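Local coordinates for protein triacylglycerol lipase (Clostridium botulinum, PDB 5AH1) that hydrolyses ester bonds as a zinc-binding triacylglycerol lipase of the alpha/beta-hydrolase class and also acts on synthetic polyesters, at residues K437-Y440 / M441-S445; P354-Y357 / P358-N361; D393-K396 / L397-D401; N260-S264 / S265-L269. All coordinates share one frame; numbering follows the deposited sequence.

Contact 1 (K437-Y440 / M441-S445); sequences KDWY and MDYAS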
loop_
_atom_site.group_PDB
_atom_site.type_symbol
_atom_site.label_atom_id
_atom_site.label_comp_id
_atom_site.label_asym_id
_atom_site.label_seq_id
_atom_site.Cartn_x
_atom_site.Cartn_y
_atom_site.Cartn_z
ATOM N N LYS A 437 3.478 -16.936 5.695
ATOM C CA LYS A 437 2.675 -16.837 6.914
ATOM C C LYS A 437 3.553 -16.776 8.168
ATOM O O LYS A 437 3.282 -16.006 9.092
ATOM C CB LYS A 437 1.628 -17.952 6.997
ATOM C CG LYS A 437 2.185 -19.351 7.137
ATOM C CD LYS A 437 1.071 -20.382 7.027
ATOM C CE LYS A 437 1.609 -21.799 7.139
ATOM N NZ LYS A 437 0.540 -22.826 6.964
ATOM N N ASP A 438 4.622 -17.558 8.200
ATOM C CA ASP A 438 5.503 -17.549 9.369
ATOM C C ASP A 438 6.204 -16.206 9.545
ATOM O O ASP A 438 6.400 -15.736 10.659
ATOM C CB ASP A 438 6.515 -18.689 9.278
ATOM C CG ASP A 438 5.858 -20.046 9.423
ATOM O OD1 ASP A 438 5.107 -20.230 10.403
ATOM O OD2 ASP A 438 6.074 -20.915 8.549
ATOM N N TRP A 439 6.558 -15.571 8.434
ATOM C CA TRP A 439 7.161 -14.246 8.477
ATOM C C TRP A 439 6.218 -13.264 9.166
ATOM O O TRP A 439 6.627 -12.514 10.072
ATOM C CB TRP A 439 7.507 -13.790 7.063
ATOM C CG TRP A 439 8.322 -12.508 6.963
ATOM C CD1 TRP A 439 9.658 -12.411 6.736
ATOM C CD2 TRP A 439 7.828 -11.154 7.018
ATOM N NE1 TRP A 439 10.042 -11.094 6.680
ATOM C CE2 TRP A 439 8.939 -10.302 6.850
ATOM C CE3 TRP A 439 6.565 -10.584 7.200
ATOM C CZ2 TRP A 439 8.827 -8.912 6.879
ATOM C CZ3 TRP A 439 6.456 -9.208 7.224
ATOM C CH2 TRP A 439 7.580 -8.383 7.064
ATOM N N TYR A 440 4.951 -13.272 8.758
ATOM C CA TYR A 440 3.978 -12.375 9.362
ATOM C C TYR A 440 3.706 -12.688 10.835
ATOM O O TYR A 440 3.552 -11.771 11.642
ATOM C CB TYR A 440 2.676 -12.360 8.557
ATOM C CG TYR A 440 2.790 -11.518 7.317
ATOM C CD1 TYR A 440 3.242 -12.054 6.123
ATOM C CD2 TYR A 440 2.494 -10.164 7.361
ATOM C CE1 TYR A 440 3.372 -11.269 4.999
ATOM C CE2 TYR A 440 2.615 -9.371 6.236
ATOM C CZ TYR A 440 3.064 -9.933 5.067
ATOM O OH TYR A 440 3.191 -9.129 3.957
ATOM N N MET A 441 3.654 -13.969 11.197
ATOM C CA MET A 441 3.459 -14.335 12.599
ATOM C C MET A 441 4.640 -13.865 13.454
ATOM O O MET A 441 4.448 -13.331 14.552
ATOM C CB MET A 441 3.199 -15.839 12.722
ATOM C CG MET A 441 1.796 -16.190 12.176
ATOM S SD MET A 441 1.311 -17.891 12.278
ATOM C CE MET A 441 2.367 -18.568 11.028
ATOM N N ASP A 442 5.855 -14.041 12.939
ATOM C CA ASP A 442 7.037 -13.563 13.635
ATOM C C ASP A 442 7.058 -12.046 13.724
ATOM O O ASP A 442 7.504 -11.496 14.723
ATOM C CB ASP A 442 8.321 -14.075 12.969
ATOM C CG ASP A 442 8.591 -15.541 13.266
ATOM O OD1 ASP A 442 7.913 -16.120 14.145
ATOM O OD2 ASP A 442 9.489 -16.111 12.610
ATOM N N TYR A 443 6.575 -11.355 12.691
ATOM C CA TYR A 443 6.550 -9.898 12.747
ATOM C C TYR A 443 5.534 -9.423 13.774
ATOM O O TYR A 443 5.787 -8.464 14.499
ATOM C CB TYR A 443 6.229 -9.279 11.388
ATOM C CG TYR A 443 6.498 -7.791 11.287
ATOM C CD1 TYR A 443 7.561 -7.194 11.958
ATOM C CD2 TYR A 443 5.715 -6.985 10.478
ATOM C CE1 TYR A 443 7.822 -5.851 11.837
ATOM C CE2 TYR A 443 5.981 -5.637 10.352
ATOM C CZ TYR A 443 7.029 -5.077 11.030
ATOM O OH TYR A 443 7.339 -3.735 10.897
ATOM N N ALA A 444 4.385 -10.092 13.839
ATOM C CA ALA A 444 3.377 -9.728 14.834
ATOM C C ALA A 444 3.968 -9.883 16.232
ATOM O O ALA A 444 3.757 -9.036 17.090
ATOM C CB ALA A 444 2.128 -10.582 14.697
ATOM N N SER A 445 4.681 -10.982 16.456
ATOM C CA SER A 445 5.348 -11.203 17.743
ATOM C C SER A 445 6.336 -10.059 18.026
ATOM O O SER A 445 6.358 -9.493 19.127
ATOM C CB SER A 445 6.076 -12.546 17.767
ATOM O OG SER A 445 5.160 -13.632 17.739
#

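Contact 2 (P354-Y357 / P358-N361); sequences PIFY and PTAN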
loop_
_atom_site.group_PDB
_atom_site.type_symbol
_atom_site.label_atom_id
_atom_site.label_comp_id
_atom_site.label_asym_id
_atom_site.label_seq_id
_atom_site.Cartn_x
_atom_site.Cartn_y
_atom_site.Cartn_z
ATOM N N PRO A 354 6.644 -13.134 -14.252
ATOM C CA PRO A 354 6.781 -12.693 -15.653
ATOM C C PRO A 354 5.894 -11.497 -16.032
ATOM O O PRO A 354 6.265 -10.724 -16.913
ATOM C CB PRO A 354 6.418 -13.952 -16.444
ATOM C CG PRO A 354 6.830 -15.068 -15.519
ATOM C CD PRO A 354 6.463 -14.596 -14.161
ATOM N N ILE A 355 4.774 -11.315 -15.339
ATOM C CA ILE A 355 3.894 -10.171 -15.578
ATOM C C ILE A 355 4.599 -8.837 -15.300
ATOM O O ILE A 355 4.209 -7.800 -15.835
ATOM C CB ILE A 355 2.576 -10.267 -14.730
ATOM C CG1 ILE A 355 1.514 -9.297 -15.227
ATOM C CG2 ILE A 355 2.809 -9.943 -13.271
ATOM C CD1 ILE A 355 1.014 -9.587 -16.578
ATOM N N PHE A 356 5.649 -8.880 -14.488
ATOM C CA PHE A 356 6.400 -7.678 -14.116
ATOM C C PHE A 356 7.696 -7.536 -14.918
ATOM O O PHE A 356 8.481 -6.641 -14.660
ATOM C CB PHE A 356 6.766 -7.698 -12.620
ATOM C CG PHE A 356 5.589 -7.631 -11.685
ATOM C CD1 PHE A 356 4.517 -6.804 -11.946
ATOM C CD2 PHE A 356 5.575 -8.399 -10.532
ATOM C CE1 PHE A 356 3.446 -6.744 -11.076
ATOM C CE2 PHE A 356 4.505 -8.345 -9.657
ATOM C CZ PHE A 356 3.437 -7.521 -9.935
ATOM N N TYR A 357 7.952 -8.412 -15.881
ATOM C CA TYR A 357 9.148 -8.219 -16.698
ATOM C C TYR A 357 9.173 -6.837 -17.378
ATOM O O TYR A 357 10.170 -6.128 -17.300
ATOM C CB TYR A 357 9.306 -9.313 -17.752
ATOM C CG TYR A 357 9.687 -10.700 -17.265
ATOM C CD1 TYR A 357 10.053 -10.956 -15.948
ATOM C CD2 TYR A 357 9.697 -11.763 -18.158
ATOM C CE1 TYR A 357 10.399 -12.236 -15.541
ATOM C CE2 TYR A 357 10.037 -13.036 -17.759
ATOM C CZ TYR A 357 10.399 -13.270 -16.464
ATOM O OH TYR A 357 10.737 -14.552 -16.097
ATOM N N PRO A 358 8.078 -6.440 -18.042
ATOM C CA PRO A 358 8.194 -5.161 -18.753
ATOM C C PRO A 358 8.245 -3.958 -17.815
ATOM O O PRO A 358 8.938 -2.976 -18.105
ATOM C CB PRO A 358 6.936 -5.123 -19.626
ATOM C CG PRO A 358 5.992 -6.059 -18.996
ATOM C CD PRO A 358 6.822 -7.138 -18.347
ATOM N N THR A 359 7.524 -4.026 -16.701
ATOM C CA THR A 359 7.501 -2.933 -15.751
ATOM C C THR A 359 8.861 -2.807 -15.061
ATOM O O THR A 359 9.393 -1.701 -14.926
ATOM C CB THR A 359 6.369 -3.111 -14.731
ATOM O OG1 THR A 359 6.455 -4.412 -14.145
ATOM C CG2 THR A 359 5.013 -2.968 -15.418
ATOM N N ALA A 360 9.432 -3.928 -14.629
ATOM C CA ALA A 360 10.762 -3.925 -14.023
ATOM C C ALA A 360 11.805 -3.407 -14.998
ATOM O O ALA A 360 12.680 -2.641 -14.631
ATOM C CB ALA A 360 11.134 -5.319 -13.571
ATOM N N ASN A 361 11.717 -3.840 -16.249
ATOM C CA ASN A 361 12.734 -3.471 -17.218
ATOM C C ASN A 361 12.608 -1.996 -17.613
ATOM O O ASN A 361 13.621 -1.322 -17.797
ATOM C CB ASN A 361 12.701 -4.431 -18.411
ATOM C CG ASN A 361 13.059 -5.869 -17.995
ATOM O OD1 ASN A 361 13.668 -6.086 -16.935
ATOM N ND2 ASN A 361 12.658 -6.848 -18.802
#

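Contact 3 (D393-K396 / L397-D401); sequences DGPK and LGSND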
loop_
_atom_site.group_PDB
_atom_site.type_symbol
_atom_site.label_atom_id
_atom_site.label_comp_id
_atom_site.label_asym_id
_atom_site.label_seq_id
_atom_site.Cartn_x
_atom_site.Cartn_y
_atom_site.Cartn_z
ATOM N N ASP A 393 12.420 2.644 1.590
ATOM C CA ASP A 393 12.890 2.692 2.973
ATOM C C ASP A 393 12.268 3.813 3.802
ATOM O O ASP A 393 12.383 3.800 5.026
ATOM C CB ASP A 393 14.431 2.715 3.058
ATOM C CG ASP A 393 15.047 3.958 2.471
ATOM O OD1 ASP A 393 14.322 4.799 1.918
ATOM O OD2 ASP A 393 16.289 4.070 2.575
ATOM N N GLY A 394 11.591 4.751 3.146
ATOM C CA GLY A 394 10.971 5.852 3.845
ATOM C C GLY A 394 10.969 7.075 2.969
ATOM O O GLY A 394 11.648 7.099 1.947
ATOM N N PRO A 395 10.188 8.082 3.363
ATOM C CA PRO A 395 10.104 9.310 2.573
ATOM C C PRO A 395 11.399 10.116 2.704
ATOM O O PRO A 395 11.891 10.299 3.824
ATOM C CB PRO A 395 8.927 10.036 3.215
ATOM C CG PRO A 395 8.964 9.568 4.659
ATOM C CD PRO A 395 9.331 8.126 4.566
ATOM N N LYS A 396 11.904 10.584 1.563
ATOM C CA LYS A 396 13.099 11.418 1.479
ATOM C C LYS A 396 12.835 12.652 0.623
ATOM O O LYS A 396 13.241 13.750 1.005
ATOM C CB LYS A 396 14.268 10.605 0.913
ATOM C CG LYS A 396 14.637 9.425 1.809
ATOM C CD LYS A 396 15.687 8.521 1.228
ATOM C CE LYS A 396 15.269 7.748 -0.000
ATOM N NZ LYS A 396 14.027 6.932 0.168
ATOM N N LEU A 397 12.150 12.495 -0.512
ATOM C CA LEU A 397 11.766 13.642 -1.336
ATOM C C LEU A 397 10.850 14.533 -0.532
ATOM O O LEU A 397 9.814 14.098 -0.048
ATOM C CB LEU A 397 11.050 13.183 -2.604
ATOM C CG LEU A 397 11.780 12.228 -3.557
ATOM C CD1 LEU A 397 10.843 11.852 -4.725
ATOM C CD2 LEU A 397 13.084 12.794 -4.076
ATOM N N GLY A 398 11.238 15.787 -0.353
ATOM C CA GLY A 398 10.430 16.736 0.383
ATOM C C GLY A 398 10.208 16.421 1.853
ATOM O O GLY A 398 9.305 17.013 2.451
ATOM N N SER A 399 11.012 15.526 2.447
ATOM C CA SER A 399 10.780 15.052 3.805
ATOM C C SER A 399 11.857 15.494 4.774
ATOM O O SER A 399 13.026 15.582 4.416
ATOM C CB SER A 399 10.713 13.513 3.826
ATOM O OG SER A 399 10.392 13.019 5.121
ATOM N N ASN A 400 11.438 15.684 6.024
ATOM C CA ASN A 400 12.349 15.873 7.149
ATOM C C ASN A 400 12.466 14.622 8.025
ATOM O O ASN A 400 13.155 14.635 9.035
ATOM C CB ASN A 400 11.892 17.028 8.030
ATOM C CG ASN A 400 11.833 18.340 7.296
ATOM O OD1 ASN A 400 12.777 18.713 6.610
ATOM N ND2 ASN A 400 10.737 19.065 7.469
ATOM N N ASP A 401 11.822 13.528 7.650
ATOM C CA ASP A 401 11.877 12.315 8.469
ATOM C C ASP A 401 13.292 11.767 8.526
ATOM O O ASP A 401 14.060 11.858 7.555
ATOM C CB ASP A 401 10.979 11.225 7.888
ATOM C CG ASP A 401 9.489 11.490 8.061
ATOM O OD1 ASP A 401 9.078 12.566 8.553
ATOM O OD2 ASP A 401 8.721 10.564 7.719
HETATM O O HOH W 1 14.117 11.397 4.905
#

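Contact 4 (N260-S264 / S265-L269); sequences NKLFS and SIYDL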
loop_
_atom_site.group_PDB
_atom_site.type_symbol
_atom_site.label_atom_id
_atom_site.label_comp_id
_atom_site.label_asym_id
_atom_site.label_seq_id
_atom_site.Cartn_x
_atom_site.Cartn_y
_atom_site.Cartn_z
ATOM N N ASN A 260 -11.759 -14.312 -17.921
ATOM C CA ASN A 260 -13.198 -14.145 -18.056
ATOM C C ASN A 260 -13.816 -13.617 -16.768
ATOM O O ASN A 260 -14.661 -12.710 -16.788
ATOM C CB ASN A 260 -13.833 -15.464 -18.471
ATOM C CG ASN A 260 -13.294 -15.960 -19.793
ATOM O OD1 ASN A 260 -13.138 -15.181 -20.737
ATOM N ND2 ASN A 260 -12.975 -17.250 -19.864
ATOM N N LYS A 261 -13.379 -14.170 -15.643
ATOM C CA LYS A 261 -13.876 -13.709 -14.356
ATOM C C LYS A 261 -13.459 -12.265 -14.076
ATOM O O LYS A 261 -14.060 -11.604 -13.240
ATOM C CB LYS A 261 -13.421 -14.645 -13.243
ATOM C CG LYS A 261 -14.104 -16.011 -13.306
ATOM C CD LYS A 261 -13.684 -16.904 -12.162
ATOM C CE LYS A 261 -14.385 -18.252 -12.202
ATOM N NZ LYS A 261 -13.812 -19.166 -11.169
ATOM N N LEU A 262 -12.458 -11.771 -14.802
ATOM C CA LEU A 262 -12.051 -10.367 -14.699
ATOM C C LEU A 262 -13.225 -9.444 -15.011
ATOM O O LEU A 262 -13.322 -8.348 -14.475
ATOM C CB LEU A 262 -10.899 -10.067 -15.661
ATOM C CG LEU A 262 -10.373 -8.625 -15.684
ATOM C CD1 LEU A 262 -9.791 -8.218 -14.338
ATOM C CD2 LEU A 262 -9.336 -8.467 -16.796
ATOM N N PHE A 263 -14.119 -9.893 -15.878
ATOM C CA PHE A 263 -15.280 -9.095 -16.236
ATOM C C PHE A 263 -16.562 -9.608 -15.599
ATOM O O PHE A 263 -17.657 -9.466 -16.154
ATOM C CB PHE A 263 -15.394 -9.014 -17.749
ATOM C CG PHE A 263 -14.229 -8.318 -18.384
ATOM C CD1 PHE A 263 -14.074 -6.950 -18.255
ATOM C CD2 PHE A 263 -13.263 -9.030 -19.069
ATOM C CE1 PHE A 263 -12.999 -6.309 -18.816
ATOM C CE2 PHE A 263 -12.186 -8.386 -19.634
ATOM C CZ PHE A 263 -12.056 -7.027 -19.505
ATOM N N SER A 264 -16.422 -10.190 -14.413
ATOM C CA SER A 264 -17.576 -10.556 -13.599
ATOM C C SER A 264 -17.635 -9.640 -12.390
ATOM O O SER A 264 -16.648 -8.993 -12.034
ATOM C CB SER A 264 -17.515 -12.019 -13.168
ATOM O OG SER A 264 -16.494 -12.228 -12.224
ATOM N N SER A 265 -18.801 -9.581 -11.759
ATOM C CA SER A 265 -19.038 -8.642 -10.666
ATOM C C SER A 265 -18.485 -9.169 -9.357
ATOM O O SER A 265 -19.235 -9.545 -8.466
ATOM C CB SER A 265 -20.533 -8.363 -10.521
ATOM O OG SER A 265 -21.049 -7.873 -11.733
ATOM N N ILE A 266 -17.162 -9.182 -9.241
ATOM C CA ILE A 266 -16.504 -9.711 -8.054
ATOM C C ILE A 266 -15.513 -8.699 -7.475
ATOM O O ILE A 266 -14.711 -9.038 -6.610
ATOM C CB ILE A 266 -15.837 -11.080 -8.342
ATOM C CG1 ILE A 266 -14.706 -10.954 -9.368
ATOM C CG2 ILE A 266 -16.896 -12.076 -8.795
ATOM C CD1 ILE A 266 -13.948 -12.262 -9.628
ATOM N N TYR A 267 -15.577 -7.453 -7.942
ATOM C CA TYR A 267 -14.805 -6.367 -7.345
ATOM C C TYR A 267 -15.438 -5.020 -7.683
ATOM O O TYR A 267 -16.146 -4.883 -8.669
ATOM C CB TYR A 267 -13.329 -6.415 -7.775
ATOM C CG TYR A 267 -13.107 -6.320 -9.255
ATOM C CD1 TYR A 267 -13.189 -7.449 -10.062
ATOM C CD2 TYR A 267 -12.841 -5.105 -9.858
ATOM C CE1 TYR A 267 -12.996 -7.372 -11.422
ATOM C CE2 TYR A 267 -12.643 -5.014 -11.209
ATOM C CZ TYR A 267 -12.733 -6.143 -11.996
ATOM O OH TYR A 267 -12.539 -6.011 -13.349
ATOM N N ASP A 268 -15.170 -4.038 -6.835
ATOM C CA ASP A 268 -15.795 -2.717 -6.876
ATOM C C ASP A 268 -14.647 -1.717 -6.782
ATOM O O ASP A 268 -13.783 -1.844 -5.915
ATOM C CB ASP A 268 -16.749 -2.633 -5.671
ATOM C CG ASP A 268 -17.446 -1.278 -5.497
ATOM O OD1 ASP A 268 -17.156 -0.293 -6.210
ATOM O OD2 ASP A 268 -18.321 -1.219 -4.595
ATOM N N LEU A 269 -14.595 -0.760 -7.699
ATOM C CA LEU A 269 -13.520 0.245 -7.704
ATOM C C LEU A 269 -13.760 1.383 -6.713
ATOM O O LEU A 269 -12.863 2.184 -6.466
ATOM C CB LEU A 269 -13.297 0.813 -9.098
ATOM C CG LEU A 269 -12.923 -0.228 -10.149
ATOM C CD1 LEU A 269 -12.915 0.400 -11.531
ATOM C CD2 LEU A 269 -11.581 -0.876 -9.836
#

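Contact 1 (K437-Y440 / M441-S445)
Trp439 and Tyr443, one helical turn apart, send their rings out side by side and in the same direction. They touch where CZ3 of Trp439 comes within 4.0 Å of CD2 of Tyr443. The indole six-membered ring and the phenol meet obliquely, with their planes at 47°. Both residues carry CG anti to the backbone N (chi1 -172° for Trp439 and -166° for Tyr443); with one helical turn between them, this shared torsion sends the two rings out together. Tyr440 turns the other way at chi1 and offers a ring face to its neighbour: CE3 of Trp439 sits over the centre of the phenol, 3.7 Å above its plane.

On another side of the helix Met441 lies alongside Lys437. A bend at chi3 swings the methyl CE back along the helix, to 3.3 Å from OD1 of Asp438 and 4.0 Å from CG of Lys437. Beneath the side chains run four successive i to i+4 backbone bonds, from Met441 N to Lys437 O (3.0 Å) through to Ala444 N to Tyr440 O.

The hydroxyls of the buried Tyr440 and Tyr443 find partners beyond the helix: Tyr443 OH bonds to Ser225 and Trp331, residues of central-sheet strands, and Tyr440 OH to the carbonyl of Ile429. Trp331 also meets both Trp439 and Tyr443 edge-to-face, while Met441 and Ala444 rest on Leu110 of helix 106-112. This is an amphipathic helix, 437-448, packed by its aromatic side against the parallel sheet of an alpha/beta-hydrolase fold.

Contact 2 (P354-Y357 / P358-N361)
Pro354 and Ile355 meet Pro358 through their carbonyl oxygens, the closer approach being Ile355 O to Pro358 CD at 3.7 Å. Pro354 O also accepts the backbone N of Tyr357, which closes the turn leading into the helix, and Pro354 CA sits over the centre of the Tyr357 ring, 3.5 Å above its plane. Ile355 O accepts from Tyr248 OH of helix 242-257, and Ile355 CG2 lies over one face of the Phe356 ring.

At Phe356 the contact becomes polar. Its carbonyl oxygen receives Ala360 N at 2.9 Å with an N-H...O angle of 163°, the first i to i+4 bond of helix 357-363. Thr359 OG1 stands 3.1 Å from the same Phe356 O, placed there by a chi1 of 52° that holds the hydroxyl between backbone N and carbonyl carbon. Gly385 O is the other possible acceptor for that hydroxyl. The arrangement is the first turn of a short helix, where Pro358, having no N-H to offer, is easily accommodated; the carbonyl four residues before it, Pro354 O, is already taken by Tyr357 N.

Tyr357 supplies the next carbonyl, which accepts Asn361 N at 3.0 Å. The Asn361 amide folds back over this oxygen, with ND2 also 3.0 Å from Tyr357 O but too badly angled to bond. Asn361 OD1 instead accepts from Ala347 N of strand 345-347, against which the Tyr357 ring packs as well.

Contact 3 (D393-K396 / L397-D401)
Pro395 packs its ring against Ser399 and Asp401: CG lies 3.2 Å from Asp401 OD2, and CB lies 3.8 Å from Ser399 OG. One water donates to Pro395 O and to Asp401 O, 2.7 Å from each, and bridges the two sides of the turn.

Between them the chain reverses in a type II beta turn from Lys396 to Ser399, with Gly398 at positive phi. Its closing bond, Ser399 N to Lys396 O at 3.2 Å, reaches the oxygen from above the carbonyl plane. An ST turn follows directly, Ser399 OG accepting Asp401 N at 2.9 Å; with chi1 at -176° the hydroxyl is set beside its own carbonyl carbon, facing onward along the chain.

Farther out, the Lys396 chain bends at chi3 and chi4 and curls back to Asp393. NZ forms a salt bridge to the syn lone pair of Asp393 OD1 (2.8 Å) and bonds to Gly394 O and Ile390 O. Asp232 adds a second salt bridge to NZ and also accepts Leu397 N. Asp401 is held by Ala322 N and by Trp415 NE1 of strand 415-417. Flanked by two carboxylates and two backbone carbonyls, the Lys396 ammonium is probably stabilised in its charged form.

Contact 4 (N260-S264 / S265-L269)
Tyr267 reaches across the turn to give its hydroxyl proton to Leu262 O, OH to O 2.7 Å. The oxygen lies near the plane of the phenol, at the ring edge, and the hydroxyl lies in the carbonyl plane of Leu262 with a C=O...O angle of 159°, a nearly end-on approach. Leu262 CD1 comes to 3.7 Å from the same OH, so the polar bond is flanked by methyl packing. A chi1 of 59° folds the Tyr267 ring back over the chain towards this carbonyl.

Lys261 O is gripped twice by Ser264, whose backbone N donates at 3.0 Å and whose OG donates at 2.7 Å, on a lone pair. Ile266 wraps over that hydroxyl with its CG2 3.5 Å from Ser264 OG, while its CD1 extends to the Lys261 carbonyl. Ile266 N donates back to Ser264 O at 2.8 Å, closing an inverse gamma turn centred on Ser265; the bond is bent, with an N-H...O angle of 134°. Asn260 O takes the N-H of Phe263. Farther on, Ile266 makes backbone hydrogen bonds with Leu94, and Tyr267 O accepts from Gln284 NE2.

The loop joins helix 242-257 to helix 284-292 and packs on both: Leu262 and Tyr267 rest on Leu253 of the first, Tyr267 also touches Ile288 of the second, and Leu269 N bonds to Tyr287 OH there. Asp268 makes a salt bridge to Arg161 of strand 159-163.

All four contacts are local. Contact 1 lies wholly within an alpha helix and contact 2 at the start of one; contact 4 has only a short 3-10 segment. Contact 1 has the richest aromatic packing and is directed at the central sheet. Contact 2, about 29 Å from it between centres, is a helix start in which carbonyls do most of the work. Contacts 1, 2 and 4 are partly buried; contact 3 alone is a surface contact and relies on charge and a bridging water, whereas contact 4, across the chain's centre from it, uses neutral hydroxyls. Helix 242-257 is shared ground for contacts 2 and 4, whose nearest atoms are about 10 Å apart; contacts 1 and 3 both adjoin central-sheet strands.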